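Local coordinates for periplasmic solute binding protein (Pectobacterium atrosepticum, PDB 4RY1), which probably binds a sugar or related solute in the periplasm and delivers it to an ABC-type transporter, as solute-binding proteins of this family do, at residues A[201-206]-A[393-398]; A[128-133]-A[150-155]; A[191-196]-A[405-410]; A[78-83]-A[290-295]; A[91-96]-A[328-333]. All coordinates share one frame; numbering follows the deposited sequence. Where two conformers were deposited one is given.

Interaction 1 (A[201-206]-A[393-398]); sequences QVRELF and KVADDF
Arg203 and Asp396 join the helix 199-214 to the C-terminal helix 391-409 through a paired salt bridge. From the CB of Arg203 the chain sets out with CG anti to the carbonyl carbon (chi1 -75°), which lays CG 3.9 Å from Ala395 CB. CD then passes Asp396 OD1 without a polar contact. At NE the first bond forms, 3.0 Å to Asp396 OD1 on the syn side of that oxygen. CZ, the centre of the delocalised cation, makes no bond itself, and NH2 gives the second and straighter bond, 2.9 Å to the syn lone pair of Asp396 OD2. The guanidinium and carboxylate planes differ by 16°, so the grip is side-on and nearly flat, one nitrogen to each oxygen.

Away from the ion pair the contact is apolar. Ala395 is the small residue at the closest backbone approach, and its CB lies 3.6 Å from Phe206 CD2. The Phe206 ring continues past it, with CZ 3.6 Å from Phe398 CB, and turns its edge to the face of Phe398 in an offset edge-to-face pair with planes at 68°. Val202 CG1 meets the edge of the Phe398 ring at CD2. Trp377 of helix 371-385 also meets the Phe206 ring, so a third helix shares this core.

The segment axes approach to 8.7 Å, a spacing consistent with the small Ala395. Two bonds in a common plane fix the rotation of the guanidinium about its chain, and their partly exposed position would leave the ion pair moderated by solvent while the two phenylalanine rings are buried.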
# COMPACT_ATOMS: atom_id res chain seq x y z
N GLN A 201 -8.72 13.59 19.97
CA GLN A 201 -7.89 12.58 19.30
C GLN A 201 -7.32 13.02 17.95
O GLN A 201 -6.18 12.69 17.61
CB GLN A 201 -8.68 11.28 19.18
CG GLN A 201 -8.81 10.60 20.53
CD GLN A 201 -9.75 9.41 20.52
OE1 GLN A 201 -10.80 9.44 19.86
NE2 GLN A 201 -9.39 8.38 21.27
N VAL A 202 -8.10 13.78 17.19
CA VAL A 202 -7.62 14.39 15.94
C VAL A 202 -6.48 15.37 16.26
O VAL A 202 -5.47 15.42 15.58
CB VAL A 202 -8.73 15.05 15.13
CG1 VAL A 202 -8.17 15.70 13.89
CG2 VAL A 202 -9.78 14.01 14.75
N ARG A 203 -6.64 16.16 17.32
CA ARG A 203 -5.50 16.99 17.78
C ARG A 203 -4.23 16.23 18.13
O ARG A 203 -3.12 16.66 17.82
CB ARG A 203 -5.90 17.80 18.99
CG ARG A 203 -6.78 18.95 18.60
CD ARG A 203 -7.42 19.56 19.83
NE ARG A 203 -8.34 20.62 19.43
CZ ARG A 203 -8.86 21.51 20.27
NH1 ARG A 203 -8.57 21.46 21.57
NH2 ARG A 203 -9.68 22.44 19.82
N GLU A 204 -4.42 15.11 18.81
CA GLU A 204 -3.34 14.22 19.19
C GLU A 204 -2.65 13.65 17.94
O GLU A 204 -1.44 13.50 17.93
CB GLU A 204 -3.89 13.10 20.08
CG GLU A 204 -2.84 12.11 20.57
CD GLU A 204 -3.36 11.14 21.61
OE1 GLU A 204 -4.60 11.10 21.81
OE2 GLU A 204 -2.54 10.38 22.16
N LEU A 205 -3.44 13.38 16.90
CA LEU A 205 -2.93 12.85 15.63
C LEU A 205 -2.03 13.88 14.96
O LEU A 205 -0.90 13.57 14.55
CB LEU A 205 -4.08 12.45 14.70
CG LEU A 205 -3.68 12.03 13.28
CD1 LEU A 205 -2.93 10.71 13.29
CD2 LEU A 205 -4.92 11.98 12.41
N PHE A 206 -2.53 15.11 14.85
CA PHE A 206 -1.69 16.21 14.34
C PHE A 206 -0.50 16.50 15.25
O PHE A 206 0.60 16.80 14.77
CB PHE A 206 -2.50 17.46 14.04
CG PHE A 206 -3.25 17.38 12.75
CD1 PHE A 206 -2.65 17.70 11.54
CD2 PHE A 206 -4.55 16.89 12.72
CE1 PHE A 206 -3.35 17.59 10.34
CE2 PHE A 206 -5.25 16.76 11.54
CZ PHE A 206 -4.66 17.12 10.34
N LYS A 393 -6.43 24.49 15.50
CA LYS A 393 -7.28 24.98 14.46
C LYS A 393 -7.18 24.10 13.20
O LYS A 393 -8.19 23.76 12.59
CB LYS A 393 -6.92 26.42 14.19
CG LYS A 393 -7.53 26.93 12.92
CD LYS A 393 -9.02 27.09 13.06
CE LYS A 393 -9.43 28.35 12.33
NZ LYS A 393 -9.54 28.10 10.87
N VAL A 394 -5.96 23.73 12.83
CA VAL A 394 -5.71 22.90 11.64
C VAL A 394 -6.40 21.54 11.82
O VAL A 394 -7.11 21.05 10.93
CB VAL A 394 -4.19 22.76 11.38
CG1 VAL A 394 -3.88 21.68 10.32
CG2 VAL A 394 -3.62 24.10 10.95
N ALA A 395 -6.23 20.98 13.00
CA ALA A 395 -6.86 19.70 13.35
C ALA A 395 -8.38 19.76 13.33
O ALA A 395 -9.04 18.95 12.68
CB ALA A 395 -6.37 19.25 14.71
N ASP A 396 -8.95 20.72 14.04
CA ASP A 396 -10.40 20.86 14.05
C ASP A 396 -10.96 21.06 12.62
O ASP A 396 -12.02 20.55 12.28
CB ASP A 396 -10.85 22.03 14.94
CG ASP A 396 -10.46 21.86 16.41
OD1 ASP A 396 -9.95 20.82 16.85
OD2 ASP A 396 -10.70 22.84 17.16
N ASP A 397 -10.25 21.85 11.81
CA ASP A 397 -10.66 22.08 10.41
C ASP A 397 -10.53 20.81 9.58
O ASP A 397 -11.36 20.54 8.70
CB ASP A 397 -9.86 23.20 9.75
CG ASP A 397 -10.19 24.57 10.32
OD1 ASP A 397 -11.04 24.69 11.24
OD2 ASP A 397 -9.60 25.55 9.82
N PHE A 398 -9.49 20.03 9.85
CA PHE A 398 -9.35 18.73 9.19
C PHE A 398 -10.57 17.86 9.54
O PHE A 398 -11.18 17.26 8.66
CB PHE A 398 -8.05 18.01 9.56
CG PHE A 398 -8.00 16.59 9.07
CD1 PHE A 398 -7.64 16.30 7.75
CD2 PHE A 398 -8.34 15.55 9.91
CE1 PHE A 398 -7.62 14.99 7.29
CE2 PHE A 398 -8.33 14.24 9.45
CZ PHE A 398 -7.96 13.96 8.14

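Interaction 2 (A[128-133]-A[150-155]); sequences DNAGVA and QKLGDS
Lys151 NZ reaches Asn129 O through one water, which accepts from NZ at 3.0 Å and donates to Asn129 O at 3.2 Å. No direct hydrogen bond joins the two segments. The lysine chain leaves with CG anti to the backbone N (chi1 -177°) and bends at chi2; Lys151 CD comes 3.5 Å from Ala130 O and Lys151 CE 3.7 Å from Asn129 O. The aliphatic part of the side chain therefore runs past two carbonyl oxygens at the C-terminal end of helix 124-130.

That end is a Schellman motif. Gly131 has positive phi, and its N donates to Asp128 O at 3.1 Å. Beside it, Leu152 from the last turn of helix 138-152 supplies the apolar half of the contact: CD1 packs 3.9 Å from Ala130 CB, while CD2 lies 4.0 Å from Asn129 CB. Phe148 also touches Ala130, so the helix covers the alanine with more than one side chain.

The contact joins the ends of two helices that are neighbours in sequence. Carbonyls at a helix C-terminus carry the negative end of the helix dipole, and the lysine ammonium near them would probably be favourable, although water carries its link to Asn129 O.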
# COMPACT_ATOMS: atom_id res chain seq x y z
N ASP A 128 23.69 2.85 11.69
CA ASP A 128 24.99 2.44 12.27
C ASP A 128 25.94 3.65 12.40
O ASP A 128 26.59 3.84 13.43
CB ASP A 128 25.65 1.32 11.45
CG ASP A 128 25.00 -0.04 11.65
OD1 ASP A 128 24.15 -0.18 12.56
OD2 ASP A 128 25.34 -0.97 10.89
N ASN A 129 26.00 4.49 11.36
CA ASN A 129 26.81 5.73 11.41
C ASN A 129 26.34 6.72 12.49
O ASN A 129 27.15 7.39 13.13
CB ASN A 129 26.88 6.41 10.04
CG ASN A 129 27.67 5.61 9.01
OD1 ASN A 129 28.40 4.67 9.34
ND2 ASN A 129 27.56 6.01 7.75
N ALA A 130 25.03 6.82 12.67
CA ALA A 130 24.45 7.62 13.77
C ALA A 130 24.67 7.02 15.16
O ALA A 130 24.54 7.72 16.16
CB ALA A 130 22.95 7.82 13.55
N GLY A 131 24.93 5.71 15.22
CA GLY A 131 25.06 4.97 16.49
C GLY A 131 23.76 4.68 17.22
O GLY A 131 23.74 4.52 18.45
N VAL A 132 22.67 4.59 16.46
CA VAL A 132 21.35 4.37 17.01
C VAL A 132 20.83 3.02 16.54
O VAL A 132 20.90 2.67 15.36
CB VAL A 132 20.37 5.50 16.60
CG1 VAL A 132 19.02 5.31 17.26
CG2 VAL A 132 20.95 6.86 16.99
N ALA A 133 20.34 2.25 17.50
CA ALA A 133 19.66 1.00 17.22
C ALA A 133 18.27 1.27 16.64
O ALA A 133 17.63 2.27 16.96
CB ALA A 133 19.54 0.18 18.49
N GLN A 150 22.50 15.70 15.39
CA GLN A 150 23.74 16.12 16.05
C GLN A 150 24.94 15.36 15.48
O GLN A 150 26.01 15.93 15.21
CB GLN A 150 23.66 15.91 17.56
CG GLN A 150 24.96 16.24 18.32
CD GLN A 150 25.39 17.70 18.17
OE1 GLN A 150 24.56 18.60 18.05
NE2 GLN A 150 26.70 17.92 18.20
N LYS A 151 24.76 14.07 15.28
CA LYS A 151 25.87 13.19 14.93
C LYS A 151 26.21 13.21 13.43
O LYS A 151 27.39 13.20 13.05
CB LYS A 151 25.61 11.76 15.40
CG LYS A 151 26.77 10.83 15.10
CD LYS A 151 27.17 10.00 16.30
CE LYS A 151 28.49 9.30 16.03
NZ LYS A 151 28.60 8.02 16.78
N LEU A 152 25.19 13.24 12.60
CA LEU A 152 25.39 13.12 11.16
C LEU A 152 25.17 14.43 10.42
O LEU A 152 25.73 14.65 9.34
CB LEU A 152 24.47 12.03 10.60
CG LEU A 152 24.76 10.61 11.07
CD1 LEU A 152 23.92 9.64 10.26
CD2 LEU A 152 26.24 10.25 10.97
N GLY A 153 24.33 15.27 11.00
CA GLY A 153 24.03 16.56 10.42
C GLY A 153 22.56 16.72 10.10
O GLY A 153 21.81 15.76 10.03
N ASP A 154 22.17 17.97 9.89
CA ASP A 154 20.79 18.36 9.61
C ASP A 154 20.17 17.68 8.37
O ASP A 154 18.95 17.62 8.24
CB ASP A 154 20.74 19.88 9.48
CG ASP A 154 19.35 20.41 9.55
OD1 ASP A 154 18.60 19.98 10.47
OD2 ASP A 154 19.02 21.26 8.74
N SER A 155 21.00 17.19 7.45
CA SER A 155 20.50 16.49 6.24
C SER A 155 19.96 15.09 6.51
O SER A 155 19.26 14.53 5.67
CB SER A 155 21.59 16.37 5.18
OG SER A 155 21.86 17.61 4.58
O HOH W 1 28.81 5.50 15.08

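Interaction 3 (A[191-196]-A[405-410]); sequences KKQSIA and ILKRAI
Gln193 and Lys407 cross at about a right angle where a short beta hairpin, strands 188-189 and 194-195, meets the last turns of helix 391-409. Gln193 belongs to the hairpin turn and, with Ser194, faces Asp189 in a G1 beta bulge; its backbone is in the left-handed region.

The glutamine side chain is extended beyond CG (chi2 180°), whereas the lysine is bent at chi2. That bend (-87°) brings Lys407 CD to the glutamine; farther on, Lys407 CE lies 3.5 Å from Gln193 CB, before Lys407 NZ donates to Gln193 OE1 at 2.9 Å. NZ approaches from well above the amide carbonyl plane, 56° out of it, and not within that plane.

Against Ile410 the relation differs: the two side chains slide past each other in opposite directions, with Gln193 CG 3.8 Å from Ile410 CG2. Ile410 is the first residue beyond the helix, and its backbone oxygen lies 3.2 Å from Gln193 CD.

Deeper in the contact, Leu406 and Ile195 cross at about a right angle and meet through their CD1 methyls at 4.0 Å. Leu406 CB lies 3.5 Å from Gln193 O, while Phe367 and Leu373 also pack on this leucine. The helix holds the strand by a polar bond as well, since Asn403 OD1 accepts from Ile195 N. Next to that bond, Leu406 CD1 closes against the strand backbone 3.6 Å from Ser194 C.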
# COMPACT_ATOMS: atom_id res chain seq x y z
N LYS A 191 -20.24 3.33 9.87
CA LYS A 191 -21.67 3.44 10.23
C LYS A 191 -22.13 4.90 10.36
O LYS A 191 -23.20 5.30 9.86
CB LYS A 191 -21.94 2.71 11.55
CG LYS A 191 -21.75 1.21 11.49
CD LYS A 191 -21.31 0.65 12.84
CE LYS A 191 -21.57 -0.85 12.99
NZ LYS A 191 -22.81 -1.17 13.74
N LYS A 192 -21.31 5.70 11.03
CA LYS A 192 -21.60 7.13 11.25
C LYS A 192 -21.19 8.02 10.07
O LYS A 192 -21.48 9.22 10.06
CB LYS A 192 -20.93 7.64 12.52
CG LYS A 192 -21.39 6.99 13.81
CD LYS A 192 -20.99 7.88 14.99
CE LYS A 192 -20.88 7.18 16.34
NZ LYS A 192 -21.59 5.87 16.48
N GLN A 193 -20.50 7.43 9.09
CA GLN A 193 -19.96 8.13 7.91
C GLN A 193 -19.09 9.29 8.33
O GLN A 193 -19.20 10.40 7.81
CB GLN A 193 -21.09 8.58 7.00
CG GLN A 193 -21.92 7.38 6.61
CD GLN A 193 -23.10 7.65 5.71
OE1 GLN A 193 -23.42 8.79 5.37
NE2 GLN A 193 -23.76 6.57 5.32
N SER A 194 -18.20 9.00 9.27
CA SER A 194 -17.45 10.02 9.98
C SER A 194 -16.10 9.54 10.49
O SER A 194 -15.82 8.34 10.54
CB SER A 194 -18.26 10.55 11.19
OG SER A 194 -19.48 11.15 10.78
N ILE A 195 -15.28 10.52 10.85
CA ILE A 195 -14.07 10.26 11.60
C ILE A 195 -14.48 9.71 12.99
O ILE A 195 -15.38 10.24 13.64
CB ILE A 195 -13.21 11.54 11.71
CG1 ILE A 195 -12.64 11.97 10.35
CG2 ILE A 195 -12.08 11.37 12.72
CD1 ILE A 195 -11.61 11.03 9.76
N ALA A 196 -13.84 8.63 13.39
CA ALA A 196 -14.10 7.97 14.68
C ALA A 196 -13.39 8.65 15.86
O ALA A 196 -13.82 8.55 17.02
CB ALA A 196 -13.72 6.51 14.62
N ILE A 405 -16.27 15.10 3.52
CA ILE A 405 -15.82 14.17 2.47
C ILE A 405 -16.43 12.79 2.67
O ILE A 405 -16.94 12.18 1.74
CB ILE A 405 -14.28 14.06 2.45
CG1 ILE A 405 -13.66 15.35 1.92
CG2 ILE A 405 -13.83 12.88 1.58
CD1 ILE A 405 -12.22 15.57 2.31
N LEU A 406 -16.37 12.30 3.90
CA LEU A 406 -16.88 10.96 4.24
C LEU A 406 -18.38 10.81 4.06
O LEU A 406 -18.86 9.74 3.70
CB LEU A 406 -16.42 10.54 5.63
CG LEU A 406 -14.90 10.36 5.80
CD1 LEU A 406 -14.59 10.02 7.24
CD2 LEU A 406 -14.29 9.28 4.90
N LYS A 407 -19.13 11.87 4.30
CA LYS A 407 -20.58 11.79 4.08
C LYS A 407 -20.92 11.62 2.60
O LYS A 407 -21.93 11.03 2.24
CB LYS A 407 -21.26 13.01 4.67
CG LYS A 407 -21.59 12.77 6.14
CD LYS A 407 -22.94 12.09 6.24
CE LYS A 407 -23.17 11.36 7.56
NZ LYS A 407 -24.39 10.50 7.48
N ARG A 408 -20.04 12.13 1.75
CA ARG A 408 -20.14 11.92 0.31
C ARG A 408 -19.66 10.53 -0.11
O ARG A 408 -20.29 9.85 -0.92
CB ARG A 408 -19.35 12.99 -0.45
CG ARG A 408 -20.22 14.12 -0.97
CD ARG A 408 -19.46 15.06 -1.89
NE ARG A 408 -18.32 15.72 -1.23
CZ ARG A 408 -17.04 15.44 -1.47
NH1 ARG A 408 -16.70 14.49 -2.34
NH2 ARG A 408 -16.09 16.10 -0.82
N ALA A 409 -18.52 10.12 0.45
CA ALA A 409 -17.82 8.90 0.03
C ALA A 409 -18.44 7.62 0.56
O ALA A 409 -18.47 6.59 -0.11
CB ALA A 409 -16.36 8.97 0.46
N ILE A 410 -18.91 7.67 1.80
CA ILE A 410 -19.46 6.49 2.47
C ILE A 410 -20.97 6.46 2.44
O ILE A 410 -21.62 7.43 2.86
CB ILE A 410 -19.09 6.45 3.96
CG1 ILE A 410 -17.59 6.63 4.14
CG2 ILE A 410 -19.64 5.17 4.60
CD1 ILE A 410 -17.10 6.54 5.56

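Interaction 4 (A[78-83]-A[290-295]); sequences GFYDLN and FAISKN
Tyr80 N donates to Ile292 O at 2.9 Å, with 156° at the hydrogen, and close side-chain packing lies next to this bond. On the buried side Ala291 CB sits over one face of the Phe79 ring, 4.0 Å from its centroid and 17° off the normal, a CH-pi contact. Met62 and Ile64 of strand 61-64 also touch Phe79. Leu82 meets Ile292 obliquely, CD2 to CD1 at 3.6 Å.

Residues 290-292 are the last of strand 284-292, which pairs antiparallel with 61-64 and 107-123 in the mixed sheet of this periplasmic binding protein fold; the chain then runs on as loop. The loop 78-83 passes across that end, the two directions being 117° apart. A water extends the backbone pairing: it donates to Tyr80 O at 2.8 Å and accepts from Ile292 N at 2.9 Å.

Toward solvent the contact thins. Tyr80 CB lies 3.7 Å from Ile292 CG2, and the two side chains run side by side, pointing the same way, but the ring then turns from the strand. Exposed Lys294 meets Gly78 through its methylenes, Lys294 CB lying 3.5 Å from Gly78 O; its extended chain carries NZ on to a hydrogen bond with Asp77 O.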
# COMPACT_ATOMS: atom_id res chain seq x y z
N GLY A 78 -20.45 -2.41 -9.54
CA GLY A 78 -19.74 -3.61 -9.18
C GLY A 78 -19.10 -4.29 -10.37
O GLY A 78 -19.30 -3.94 -11.53
N PHE A 79 -18.30 -5.27 -10.03
CA PHE A 79 -17.61 -6.10 -10.98
C PHE A 79 -18.32 -7.45 -11.14
O PHE A 79 -19.28 -7.77 -10.40
CB PHE A 79 -16.14 -6.24 -10.56
CG PHE A 79 -15.39 -4.94 -10.59
CD1 PHE A 79 -15.16 -4.27 -11.80
CD2 PHE A 79 -14.97 -4.32 -9.43
CE1 PHE A 79 -14.49 -3.07 -11.84
CE2 PHE A 79 -14.29 -3.11 -9.48
CZ PHE A 79 -14.04 -2.49 -10.68
N TYR A 80 -17.85 -8.24 -12.10
CA TYR A 80 -18.34 -9.59 -12.22
C TYR A 80 -18.08 -10.37 -10.92
O TYR A 80 -16.96 -10.34 -10.39
CB TYR A 80 -17.68 -10.26 -13.41
CG TYR A 80 -18.09 -11.69 -13.66
CD1 TYR A 80 -19.12 -11.99 -14.53
CD2 TYR A 80 -17.39 -12.76 -13.07
CE1 TYR A 80 -19.48 -13.30 -14.80
CE2 TYR A 80 -17.75 -14.06 -13.32
CZ TYR A 80 -18.79 -14.33 -14.20
OH TYR A 80 -19.10 -15.66 -14.43
N ASP A 81 -19.10 -11.07 -10.45
CA ASP A 81 -18.99 -11.81 -9.19
C ASP A 81 -18.12 -13.05 -9.36
O ASP A 81 -18.53 -14.06 -9.95
CB ASP A 81 -20.39 -12.19 -8.71
CG ASP A 81 -20.40 -12.96 -7.41
OD1 ASP A 81 -19.33 -13.17 -6.78
OD2 ASP A 81 -21.52 -13.38 -7.04
N LEU A 82 -16.91 -12.99 -8.80
CA LEU A 82 -15.94 -14.08 -8.97
C LEU A 82 -16.34 -15.40 -8.32
O LEU A 82 -15.82 -16.45 -8.69
CB LEU A 82 -14.57 -13.68 -8.45
CG LEU A 82 -13.92 -12.47 -9.14
CD1 LEU A 82 -12.54 -12.25 -8.55
CD2 LEU A 82 -13.80 -12.62 -10.64
N ASN A 83 -17.31 -15.37 -7.40
CA ASN A 83 -17.85 -16.63 -6.88
C ASN A 83 -18.48 -17.47 -7.99
O ASN A 83 -18.56 -18.69 -7.85
CB ASN A 83 -18.87 -16.42 -5.74
CG ASN A 83 -18.27 -15.76 -4.50
OD1 ASN A 83 -18.89 -14.87 -3.87
ND2 ASN A 83 -17.10 -16.20 -4.13
N PHE A 290 -7.21 -8.58 -8.96
CA PHE A 290 -7.70 -8.68 -10.32
C PHE A 290 -9.22 -8.82 -10.28
O PHE A 290 -9.75 -9.67 -9.57
CB PHE A 290 -7.13 -9.88 -11.09
CG PHE A 290 -5.73 -9.66 -11.62
CD1 PHE A 290 -5.41 -8.57 -12.42
CD2 PHE A 290 -4.74 -10.61 -11.37
CE1 PHE A 290 -4.12 -8.40 -12.92
CE2 PHE A 290 -3.48 -10.44 -11.88
CZ PHE A 290 -3.15 -9.34 -12.64
N ALA A 291 -9.88 -7.96 -11.06
CA ALA A 291 -11.34 -7.95 -11.21
C ALA A 291 -11.70 -8.23 -12.66
O ALA A 291 -10.95 -7.91 -13.57
CB ALA A 291 -11.91 -6.60 -10.80
N ILE A 292 -12.86 -8.85 -12.86
CA ILE A 292 -13.44 -9.09 -14.19
C ILE A 292 -14.57 -8.07 -14.45
O ILE A 292 -15.37 -7.79 -13.57
CB ILE A 292 -13.98 -10.53 -14.31
CG1 ILE A 292 -12.83 -11.53 -14.14
CG2 ILE A 292 -14.70 -10.75 -15.63
CD1 ILE A 292 -13.26 -13.00 -14.13
N SER A 293 -14.59 -7.56 -15.67
CA SER A 293 -15.61 -6.59 -16.09
C SER A 293 -16.99 -7.17 -15.91
O SER A 293 -17.23 -8.31 -16.29
CB SER A 293 -15.45 -6.22 -17.56
OG SER A 293 -16.60 -5.50 -18.01
N LYS A 294 -17.90 -6.35 -15.38
CA LYS A 294 -19.25 -6.78 -15.06
C LYS A 294 -19.88 -7.39 -16.29
O LYS A 294 -20.57 -8.41 -16.19
CB LYS A 294 -20.12 -5.64 -14.49
CG LYS A 294 -21.36 -6.15 -13.74
CD LYS A 294 -22.30 -5.05 -13.25
CE LYS A 294 -23.33 -5.58 -12.24
NZ LYS A 294 -24.22 -4.51 -11.72
N ASN A 295 -19.65 -6.77 -17.45
CA ASN A 295 -20.27 -7.22 -18.70
C ASN A 295 -19.31 -7.81 -19.72
O ASN A 295 -19.57 -7.80 -20.92
CB ASN A 295 -21.07 -6.06 -19.31
CG ASN A 295 -21.99 -5.40 -18.31
OD1 ASN A 295 -21.84 -4.22 -17.99
ND2 ASN A 295 -22.94 -6.16 -17.79
O HOH W 2 -14.36 -9.32 -10.44

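Interaction 5 (A[91-96]-A[328-333]); sequences LGDFPP and NPKAQK
Asp93 and Lys330 face each other across the contact with OD1 and NZ 3.5 Å apart, a long salt bridge between side chains that cross at about a right angle. Next to it, Pro329 CD lies 3.2 Å from Asp93 O, a close approach of a ring methylene to a carbonyl oxygen. Phe94 packs on Asn328: its CE2 is 3.9 Å from Asn328 CB, with the ring and amide planes 51° apart.

Behind these contacts stands the start of helix 329-337. Asn328 is its N-cap: chi1 of -175° sets CG anti to the backbone N, and OD1 accepts from Lys330 N at 2.9 Å, the donor lying above the carbonyl plane. The other end of the amide, ND2, bonds to Ser311 OG, so both polar atoms of the cap have partners. Asp93 CB rests 3.8 Å from Asn328 ND2. Farther out, Leu111 of strand 107-123 and Leu99 of helix 96-100 touch Phe94 and probably help to place its ring.

The carboxylate of Asp93 lies near the N-terminus of a helix, where the dipole would favour negative charge. Since its ion pair is long and partly exposed, the electrostatic gain is probably modest beside the capping bond and the packing of Phe94.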
# COMPACT_ATOMS: atom_id res chain seq x y z
N LEU A 91 -10.80 -20.87 -5.78
CA LEU A 91 -10.93 -19.94 -4.66
C LEU A 91 -10.58 -20.58 -3.31
O LEU A 91 -10.10 -19.91 -2.41
CB LEU A 91 -12.32 -19.30 -4.61
CG LEU A 91 -12.62 -18.34 -5.78
CD1 LEU A 91 -13.99 -17.71 -5.60
CD2 LEU A 91 -11.57 -17.24 -5.91
N GLY A 92 -10.80 -21.90 -3.20
CA GLY A 92 -10.47 -22.68 -1.99
C GLY A 92 -8.99 -22.70 -1.64
O GLY A 92 -8.63 -22.99 -0.51
N ASP A 93 -8.13 -22.36 -2.60
CA ASP A 93 -6.68 -22.25 -2.33
C ASP A 93 -6.27 -20.99 -1.57
O ASP A 93 -5.19 -20.95 -0.97
CB ASP A 93 -5.87 -22.24 -3.62
CG ASP A 93 -5.86 -23.58 -4.33
OD1 ASP A 93 -6.18 -24.62 -3.71
OD2 ASP A 93 -5.52 -23.58 -5.53
N PHE A 94 -7.12 -19.96 -1.63
CA PHE A 94 -6.79 -18.64 -1.10
C PHE A 94 -7.22 -18.50 0.35
O PHE A 94 -8.23 -19.07 0.75
CB PHE A 94 -7.38 -17.53 -1.97
CG PHE A 94 -6.77 -17.46 -3.33
CD1 PHE A 94 -7.23 -18.28 -4.34
CD2 PHE A 94 -5.70 -16.61 -3.61
CE1 PHE A 94 -6.67 -18.26 -5.59
CE2 PHE A 94 -5.14 -16.60 -4.88
CZ PHE A 94 -5.63 -17.40 -5.87
N PRO A 95 -6.47 -17.73 1.13
CA PRO A 95 -6.84 -17.60 2.52
C PRO A 95 -8.24 -16.97 2.63
O PRO A 95 -8.51 -15.97 1.97
CB PRO A 95 -5.77 -16.66 3.08
CG PRO A 95 -4.60 -16.85 2.17
CD PRO A 95 -5.21 -17.04 0.81
N PRO A 96 -9.14 -17.58 3.41
CA PRO A 96 -10.48 -17.00 3.52
C PRO A 96 -10.50 -15.54 3.92
O PRO A 96 -11.33 -14.76 3.42
CB PRO A 96 -11.13 -17.84 4.61
CG PRO A 96 -10.46 -19.16 4.51
CD PRO A 96 -9.05 -18.90 4.08
N ASN A 328 -1.79 -16.90 -2.98
CA ASN A 328 -1.97 -18.37 -2.97
C ASN A 328 -0.77 -19.01 -2.27
O ASN A 328 0.35 -18.88 -2.78
CB ASN A 328 -2.06 -18.88 -4.40
CG ASN A 328 -2.39 -20.37 -4.45
OD1 ASN A 328 -2.17 -21.09 -3.48
ND2 ASN A 328 -2.98 -20.82 -5.55
N PRO A 329 -0.96 -19.70 -1.12
CA PRO A 329 0.20 -20.27 -0.45
C PRO A 329 0.97 -21.29 -1.31
O PRO A 329 2.16 -21.44 -1.12
CB PRO A 329 -0.38 -20.94 0.81
CG PRO A 329 -1.83 -21.09 0.56
CD PRO A 329 -2.22 -20.01 -0.42
N LYS A 330 0.30 -21.97 -2.23
CA LYS A 330 0.99 -22.93 -3.11
C LYS A 330 1.95 -22.21 -4.04
O LYS A 330 3.00 -22.72 -4.40
CB LYS A 330 0.00 -23.76 -3.92
CG LYS A 330 -0.89 -24.61 -3.04
CD LYS A 330 -1.87 -25.39 -3.89
CE LYS A 330 -2.56 -26.46 -3.08
NZ LYS A 330 -3.63 -27.08 -3.91
N ALA A 331 1.56 -21.00 -4.44
CA ALA A 331 2.41 -20.17 -5.28
C ALA A 331 3.63 -19.71 -4.50
O ALA A 331 4.77 -19.77 -5.02
CB ALA A 331 1.63 -18.99 -5.85
N GLN A 332 3.43 -19.31 -3.24
CA GLN A 332 4.59 -18.97 -2.41
C GLN A 332 5.51 -20.17 -2.26
O GLN A 332 6.72 -20.00 -2.33
CB GLN A 332 4.22 -18.51 -1.00
CG GLN A 332 3.68 -17.11 -0.97
CD GLN A 332 3.46 -16.60 0.44
OE1 GLN A 332 4.26 -16.84 1.35
NE2 GLN A 332 2.41 -15.83 0.61
N LYS A 333 4.94 -21.36 -2.03
CA LYS A 333 5.79 -22.54 -1.81
C LYS A 333 6.64 -22.79 -3.04
O LYS A 333 7.84 -23.09 -2.92
CB LYS A 333 4.93 -23.77 -1.44
CG LYS A 333 5.70 -25.08 -1.36
CD LYS A 333 6.65 -25.29 -0.20
CE LYS A 333 6.93 -26.79 0.03
NZ LYS A 333 7.20 -27.65 -1.17

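How the interactions relate
Interactions 1 and 4 are buried, while 2, 3 and 5 are partly open to solvent. Interactions 1 and 3 share helix 391-409 and have centres about 17 Å apart; they touch where Val202 CG2 packs on Ile195 CG2, and strand 194-195 leads on to helix 199-214. Interactions 4 and 5, centres about 20 Å apart, meet through Leu91 CD1, which packs against Leu82 O. Interaction 2 stands apart, its nearest atoms about 19 Å from interaction 1. Chemistry follows place: a flat paired salt bridge beside an edge-to-face pair of rings between helices, a backbone bond at a sheet end, and, nearer the surface, a water-mediated lysine, a lysine-amide bond and a long salt bridge.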